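Local atomic coordinates of separin (Saccharomyces cerevisiae, PDB entry 5U1T), a protein that cleaves a cohesin subunit as a caspase-like cysteine protease at the onset of anaphase, and so triggers the separation of sister chromatids. Residues A[1424-1436]-A[1538-1552]. Residues are numbered along the deposited sequence; the frame is centred on the assembly and turned at random.
Sequences RTESKFKGMFQKI and DKFSEELFEKMGFRC
Thr1425 OG1 donates to Asp1538 OD2 at 2.7 Å, meeting the syn lone pair of the carboxylate. OG1 lies beside its own backbone N (chi1 -53°), which leaves the CG2 methyl to pack on the same carboxylate. Lys1428, extended beyond CG, adds a more distant opposite charge, NZ lying 4.5 Å from Asp1538 OD2. Next to this bond Phe1429 inserts as a knob among Asp1538, Ser1541, Glu1542 and Phe1545. Asp1538 CG lies at the edge of the Phe1429 ring, and Phe1429 CE1 reaches Phe1545 CE2 at 3.5 Å, the two ring planes 80° apart. Farther along, Ile1436 CD1 sits over a face of Phe1550, 4.1 Å from the ring centroid, while Met1432 SD approaches that ring obliquely. A Schellman motif with Gly1549 at C-prime ends the helix, Phe1550 N bonding to Phe1545 O at 2.7 Å, a turn consistent with bringing Phe1550 back toward Ile1436 and Met1432. Beneath, Phe1433 and Phe1550 both touch Met1414, so the two segments, their helices nearly parallel (14°), cover the sheet of the caspase-like protease domain. With an alanine at Asp1538, the hydroxyl of the buried Thr1425 is likely to lose this acceptor and a gap to open at the Phe1429 edge. Chemically, a single hydrogen bond marks one end of a mainly apolar, aromatic-rich interface.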
loop_
_atom_site.group_PDB
_atom_site.type_symbol
_atom_site.label_atom_id
_atom_site.label_comp_id
_atom_site.label_asym_id
_atom_site.label_seq_id
_atom_site.Cartn_x
_atom_site.Cartn_y
_atom_site.Cartn_z
ATOM N N ARG A 1424 -11.366 40.274 -39.912
ATOM C CA ARG A 1424 -11.349 40.428 -41.376
ATOM C C ARG A 1424 -11.951 39.192 -42.026
ATOM O O ARG A 1424 -12.611 39.263 -43.067
ATOM C CB ARG A 1424 -9.916 40.647 -41.880
ATOM C CG ARG A 1424 -9.751 41.267 -43.278
ATOM C CD ARG A 1424 -8.255 41.514 -43.559
ATOM N NE ARG A 1424 -7.525 41.790 -42.310
ATOM C CZ ARG A 1424 -6.558 41.023 -41.796
ATOM N NH1 ARG A 1424 -5.970 41.359 -40.647
ATOM N NH2 ARG A 1424 -6.174 39.931 -42.431
ATOM N N THR A 1425 -11.688 38.048 -41.401
ATOM C CA THR A 1425 -12.274 36.787 -41.820
ATOM C C THR A 1425 -13.780 36.894 -41.670
ATOM O O THR A 1425 -14.532 36.538 -42.582
ATOM C CB THR A 1425 -11.748 35.596 -40.994
ATOM O OG1 THR A 1425 -10.318 35.594 -41.014
ATOM C CG2 THR A 1425 -12.279 34.289 -41.556
ATOM N N GLU A 1426 -14.218 37.393 -40.519
ATOM C CA GLU A 1426 -15.641 37.591 -40.312
ATOM C C GLU A 1426 -16.206 38.465 -41.419
ATOM O O GLU A 1426 -17.232 38.127 -41.987
ATOM C CB GLU A 1426 -15.936 38.208 -38.955
ATOM C CG GLU A 1426 -17.432 38.246 -38.656
ATOM C CD GLU A 1426 -17.758 38.848 -37.296
ATOM O OE1 GLU A 1426 -17.754 38.113 -36.284
ATOM O OE2 GLU A 1426 -18.017 40.066 -37.244
ATOM N N SER A 1427 -15.512 39.554 -41.746
ATOM C CA SER A 1427 -15.958 40.461 -42.812
ATOM C C SER A 1427 -16.179 39.743 -44.131
ATOM O O SER A 1427 -17.178 39.987 -44.813
ATOM C CB SER A 1427 -14.949 41.593 -43.038
ATOM O OG SER A 1427 -14.638 42.271 -41.835
ATOM N N LYS A 1428 -15.246 38.865 -44.489
ATOM C CA LYS A 1428 -15.303 38.186 -45.778
ATOM C C LYS A 1428 -16.470 37.218 -45.892
ATOM O O LYS A 1428 -17.126 37.163 -46.927
ATOM C CB LYS A 1428 -14.002 37.428 -46.059
ATOM C CG LYS A 1428 -12.805 38.338 -46.263
ATOM C CD LYS A 1428 -11.536 37.557 -46.514
ATOM C CE LYS A 1428 -10.359 38.498 -46.738
ATOM N NZ LYS A 1428 -9.092 37.748 -46.963
ATOM N N PHE A 1429 -16.737 36.461 -44.838
ATOM C CA PHE A 1429 -17.695 35.366 -44.948
ATOM C C PHE A 1429 -19.068 35.677 -44.366
ATOM O O PHE A 1429 -20.018 34.923 -44.595
ATOM C CB PHE A 1429 -17.117 34.117 -44.288
ATOM C CG PHE A 1429 -15.960 33.541 -45.037
ATOM C CD1 PHE A 1429 -16.172 32.725 -46.140
ATOM C CD2 PHE A 1429 -14.660 33.841 -44.667
ATOM C CE1 PHE A 1429 -15.104 32.197 -46.846
ATOM C CE2 PHE A 1429 -13.580 33.314 -45.374
ATOM C CZ PHE A 1429 -13.804 32.490 -46.462
ATOM N N LYS A 1430 -19.159 36.786 -43.631
ATOM C CA LYS A 1430 -20.414 37.259 -43.041
ATOM C C LYS A 1430 -21.533 37.148 -44.063
ATOM O O LYS A 1430 -22.588 36.579 -43.786
ATOM C CB LYS A 1430 -20.263 38.707 -42.551
ATOM C CG LYS A 1430 -21.385 39.215 -41.662
ATOM C CD LYS A 1430 -21.047 40.562 -40.992
ATOM C CE LYS A 1430 -19.827 40.449 -40.069
ATOM N NZ LYS A 1430 -19.867 41.430 -38.934
ATOM N N GLY A 1431 -21.256 37.654 -45.262
ATOM C CA GLY A 1431 -22.197 37.666 -46.367
ATOM C C GLY A 1431 -22.838 36.341 -46.737
ATOM O O GLY A 1431 -24.037 36.164 -46.521
ATOM N N MET A 1432 -22.052 35.419 -47.295
ATOM C CA MET A 1432 -22.581 34.140 -47.781
ATOM C C MET A 1432 -23.209 33.268 -46.682
ATOM O O MET A 1432 -24.237 32.623 -46.909
ATOM C CB MET A 1432 -21.480 33.348 -48.495
ATOM C CG MET A 1432 -21.818 31.884 -48.737
ATOM S SD MET A 1432 -20.406 30.930 -49.323
ATOM C CE MET A 1432 -20.383 31.418 -51.048
ATOM N N PHE A 1433 -22.605 33.252 -45.495
ATOM C CA PHE A 1433 -23.094 32.383 -44.425
ATOM C C PHE A 1433 -24.482 32.808 -43.951
ATOM O O PHE A 1433 -25.386 31.978 -43.838
ATOM C CB PHE A 1433 -22.115 32.359 -43.241
ATOM C CG PHE A 1433 -20.912 31.479 -43.463
ATOM C CD1 PHE A 1433 -20.692 30.866 -44.696
ATOM C CD2 PHE A 1433 -20.003 31.253 -42.439
ATOM C CE1 PHE A 1433 -19.579 30.046 -44.902
ATOM C CE2 PHE A 1433 -18.891 30.435 -42.642
ATOM C CZ PHE A 1433 -18.682 29.833 -43.873
ATOM N N GLN A 1434 -24.656 34.100 -43.689
ATOM C CA GLN A 1434 -25.932 34.599 -43.187
ATOM C C GLN A 1434 -27.028 34.427 -44.235
ATOM O O GLN A 1434 -28.214 34.401 -43.903
ATOM C CB GLN A 1434 -25.816 36.069 -42.785
ATOM C CG GLN A 1434 -25.714 36.998 -43.990
ATOM C CD GLN A 1434 -25.550 38.456 -43.614
ATOM O OE1 GLN A 1434 -25.187 38.779 -42.475
ATOM N NE2 GLN A 1434 -25.815 39.352 -44.575
ATOM N N LYS A 1435 -26.627 34.324 -45.500
ATOM C CA LYS A 1435 -27.567 34.103 -46.591
ATOM C C LYS A 1435 -28.039 32.664 -46.605
ATOM O O LYS A 1435 -29.204 32.380 -46.858
ATOM C CB LYS A 1435 -26.934 34.446 -47.935
ATOM C CG LYS A 1435 -26.747 35.921 -48.178
ATOM C CD LYS A 1435 -25.914 36.129 -49.427
ATOM C CE LYS A 1435 -25.896 37.584 -49.875
ATOM N NZ LYS A 1435 -24.930 37.774 -50.994
ATOM N N ILE A 1436 -27.123 31.747 -46.332
ATOM C CA ILE A 1436 -27.470 30.337 -46.340
ATOM C C ILE A 1436 -28.432 29.989 -45.195
ATOM O O ILE A 1436 -29.335 29.179 -45.379
ATOM C CB ILE A 1436 -26.212 29.462 -46.292
ATOM C CG1 ILE A 1436 -25.566 29.465 -47.687
ATOM C CG2 ILE A 1436 -26.575 28.055 -45.909
ATOM C CD1 ILE A 1436 -24.202 28.817 -47.776
ATOM N N ASP A 1538 -8.036 32.365 -46.122
ATOM C CA ASP A 1538 -9.379 32.770 -46.500
ATOM C C ASP A 1538 -9.513 32.900 -48.007
ATOM O O ASP A 1538 -10.590 32.651 -48.541
ATOM C CB ASP A 1538 -9.756 34.075 -45.818
ATOM C CG ASP A 1538 -10.002 33.898 -44.341
ATOM O OD1 ASP A 1538 -10.128 32.731 -43.894
ATOM O OD2 ASP A 1538 -10.073 34.926 -43.627
ATOM N N LYS A 1539 -8.428 33.292 -48.685
ATOM C CA LYS A 1539 -8.359 33.193 -50.145
ATOM C C LYS A 1539 -8.657 31.740 -50.529
ATOM O O LYS A 1539 -9.529 31.478 -51.354
ATOM C CB LYS A 1539 -6.985 33.619 -50.694
ATOM C CG LYS A 1539 -6.773 35.116 -50.937
ATOM C CD LYS A 1539 -5.636 35.341 -51.956
ATOM C CE LYS A 1539 -5.539 36.793 -52.460
ATOM N NZ LYS A 1539 -5.129 37.756 -51.383
ATOM N N PHE A 1540 -7.952 30.806 -49.895
ATOM C CA PHE A 1540 -8.113 29.386 -50.181
ATOM C C PHE A 1540 -9.531 28.902 -49.888
ATOM O O PHE A 1540 -10.131 28.198 -50.692
ATOM C CB PHE A 1540 -7.080 28.561 -49.385
ATOM C CG PHE A 1540 -7.329 27.075 -49.411
ATOM C CD1 PHE A 1540 -6.916 26.309 -50.486
ATOM C CD2 PHE A 1540 -7.982 26.448 -48.364
ATOM C CE1 PHE A 1540 -7.155 24.947 -50.516
ATOM C CE2 PHE A 1540 -8.223 25.092 -48.387
ATOM C CZ PHE A 1540 -7.811 24.340 -49.457
ATOM N N SER A 1541 -10.061 29.266 -48.731
ATOM C CA SER A 1541 -11.414 28.863 -48.360
ATOM C C SER A 1541 -12.456 29.353 -49.359
ATOM O O SER A 1541 -13.308 28.579 -49.803
ATOM C CB SER A 1541 -11.763 29.380 -46.968
ATOM O OG SER A 1541 -10.860 28.864 -46.015
ATOM N N GLU A 1542 -12.382 30.639 -49.694
ATOM C CA GLU A 1542 -13.271 31.258 -50.673
ATOM C C GLU A 1542 -13.246 30.443 -51.959
ATOM O O GLU A 1542 -14.288 30.081 -52.505
ATOM C CB GLU A 1542 -12.848 32.712 -50.933
ATOM C CG GLU A 1542 -13.851 33.594 -51.680
ATOM C CD GLU A 1542 -13.164 34.749 -52.410
ATOM O OE1 GLU A 1542 -11.965 34.991 -52.131
ATOM O OE2 GLU A 1542 -13.806 35.398 -53.274
ATOM N N GLU A 1543 -12.041 30.118 -52.410
ATOM C CA GLU A 1543 -11.862 29.358 -53.633
ATOM C C GLU A 1543 -12.393 27.930 -53.519
ATOM O O GLU A 1543 -12.963 27.387 -54.469
ATOM C CB GLU A 1543 -10.384 29.345 -54.014
ATOM C CG GLU A 1543 -10.095 28.658 -55.331
ATOM C CD GLU A 1543 -10.689 29.378 -56.535
ATOM O OE1 GLU A 1543 -11.147 30.536 -56.392
ATOM O OE2 GLU A 1543 -10.679 28.779 -57.640
ATOM N N LEU A 1544 -12.208 27.337 -52.348
ATOM C CA LEU A 1544 -12.636 25.972 -52.080
ATOM C C LEU A 1544 -14.150 25.834 -52.207
ATOM O O LEU A 1544 -14.653 24.930 -52.883
ATOM C CB LEU A 1544 -12.164 25.557 -50.683
ATOM C CG LEU A 1544 -12.148 24.091 -50.246
ATOM C CD1 LEU A 1544 -13.439 23.706 -49.578
ATOM C CD2 LEU A 1544 -11.861 23.182 -51.421
ATOM N N PHE A 1545 -14.864 26.750 -51.555
ATOM C CA PHE A 1545 -16.324 26.809 -51.603
ATOM C C PHE A 1545 -16.852 27.014 -53.024
ATOM O O PHE A 1545 -17.800 26.344 -53.453
ATOM C CB PHE A 1545 -16.847 27.945 -50.718
ATOM C CG PHE A 1545 -16.488 27.816 -49.261
ATOM C CD1 PHE A 1545 -16.296 26.580 -48.675
ATOM C CD2 PHE A 1545 -16.361 28.946 -48.471
ATOM C CE1 PHE A 1545 -15.976 26.477 -47.333
ATOM C CE2 PHE A 1545 -16.040 28.844 -47.131
ATOM C CZ PHE A 1545 -15.848 27.610 -46.567
ATOM N N GLU A 1546 -16.255 27.956 -53.749
ATOM C CA GLU A 1546 -16.740 28.285 -55.077
ATOM C C GLU A 1546 -16.561 27.113 -56.034
ATOM O O GLU A 1546 -17.473 26.796 -56.797
ATOM C CB GLU A 1546 -16.040 29.528 -55.618
ATOM C CG GLU A 1546 -16.972 30.425 -56.429
ATOM C CD GLU A 1546 -17.296 29.858 -57.816
ATOM O OE1 GLU A 1546 -16.521 28.992 -58.318
ATOM O OE2 GLU A 1546 -18.323 30.292 -58.409
ATOM N N LYS A 1547 -15.403 26.459 -55.988
ATOM C CA LYS A 1547 -15.145 25.332 -56.885
ATOM C C LYS A 1547 -16.025 24.109 -56.549
ATOM O O LYS A 1547 -16.377 23.326 -57.445
ATOM C CB LYS A 1547 -13.655 24.947 -56.861
ATOM C CG LYS A 1547 -12.715 25.947 -57.549
ATOM C CD LYS A 1547 -12.540 25.650 -59.043
ATOM C CE LYS A 1547 -12.502 26.924 -59.897
ATOM N NZ LYS A 1547 -13.819 27.658 -59.936
ATOM N N MET A 1548 -16.319 23.927 -55.274
ATOM C CA MET A 1548 -17.139 22.809 -54.848
ATOM C C MET A 1548 -18.614 23.087 -55.075
ATOM O O MET A 1548 -19.413 22.164 -55.156
ATOM C CB MET A 1548 -16.863 22.439 -53.392
ATOM C CG MET A 1548 -16.940 20.943 -53.127
ATOM S SD MET A 1548 -16.110 20.417 -51.632
ATOM C CE MET A 1548 -15.218 21.916 -51.317
ATOM N N GLY A 1549 -18.967 24.361 -55.170
ATOM C CA GLY A 1549 -20.333 24.754 -55.423
ATOM C C GLY A 1549 -21.078 25.232 -54.206
ATOM O O GLY A 1549 -22.282 25.421 -54.241
ATOM N N PHE A 1550 -20.357 25.439 -53.119
ATOM C CA PHE A 1550 -20.975 25.881 -51.892
ATOM C C PHE A 1550 -21.475 27.288 -52.017
ATOM O O PHE A 1550 -20.760 28.243 -51.739
ATOM C CB PHE A 1550 -20.002 25.812 -50.737
ATOM C CG PHE A 1550 -20.659 25.890 -49.407
ATOM C CD1 PHE A 1550 -21.687 25.035 -49.093
ATOM C CD2 PHE A 1550 -20.265 26.822 -48.482
ATOM C CE1 PHE A 1550 -22.305 25.103 -47.874
ATOM C CE2 PHE A 1550 -20.877 26.896 -47.261
ATOM C CZ PHE A 1550 -21.899 26.036 -46.961
ATOM N N ARG A 1551 -22.722 27.400 -52.434
ATOM C CA ARG A 1551 -23.378 28.681 -52.599
ATOM C C ARG A 1551 -24.835 28.589 -52.169
ATOM O O ARG A 1551 -25.263 27.599 -51.595
ATOM C CB ARG A 1551 -23.267 29.146 -54.050
ATOM C CG ARG A 1551 -22.169 30.168 -54.281
ATOM C CD ARG A 1551 -21.523 30.021 -55.653
ATOM N NE ARG A 1551 -22.500 29.774 -56.712
ATOM C CZ ARG A 1551 -22.680 30.556 -57.773
ATOM N NH1 ARG A 1551 -21.952 31.652 -57.936
ATOM N NH2 ARG A 1551 -23.596 30.239 -58.679
ATOM N N CYS A 1552 -25.607 29.626 -52.445
ATOM C CA CYS A 1552 -26.999 29.612 -52.054
ATOM C C CYS A 1552 -27.933 29.226 -53.184
ATOM O O CYS A 1552 -29.109 28.985 -52.949
ATOM C CB CYS A 1552 -27.392 30.953 -51.464
ATOM S SG CYS A 1552 -26.526 31.312 -49.925
#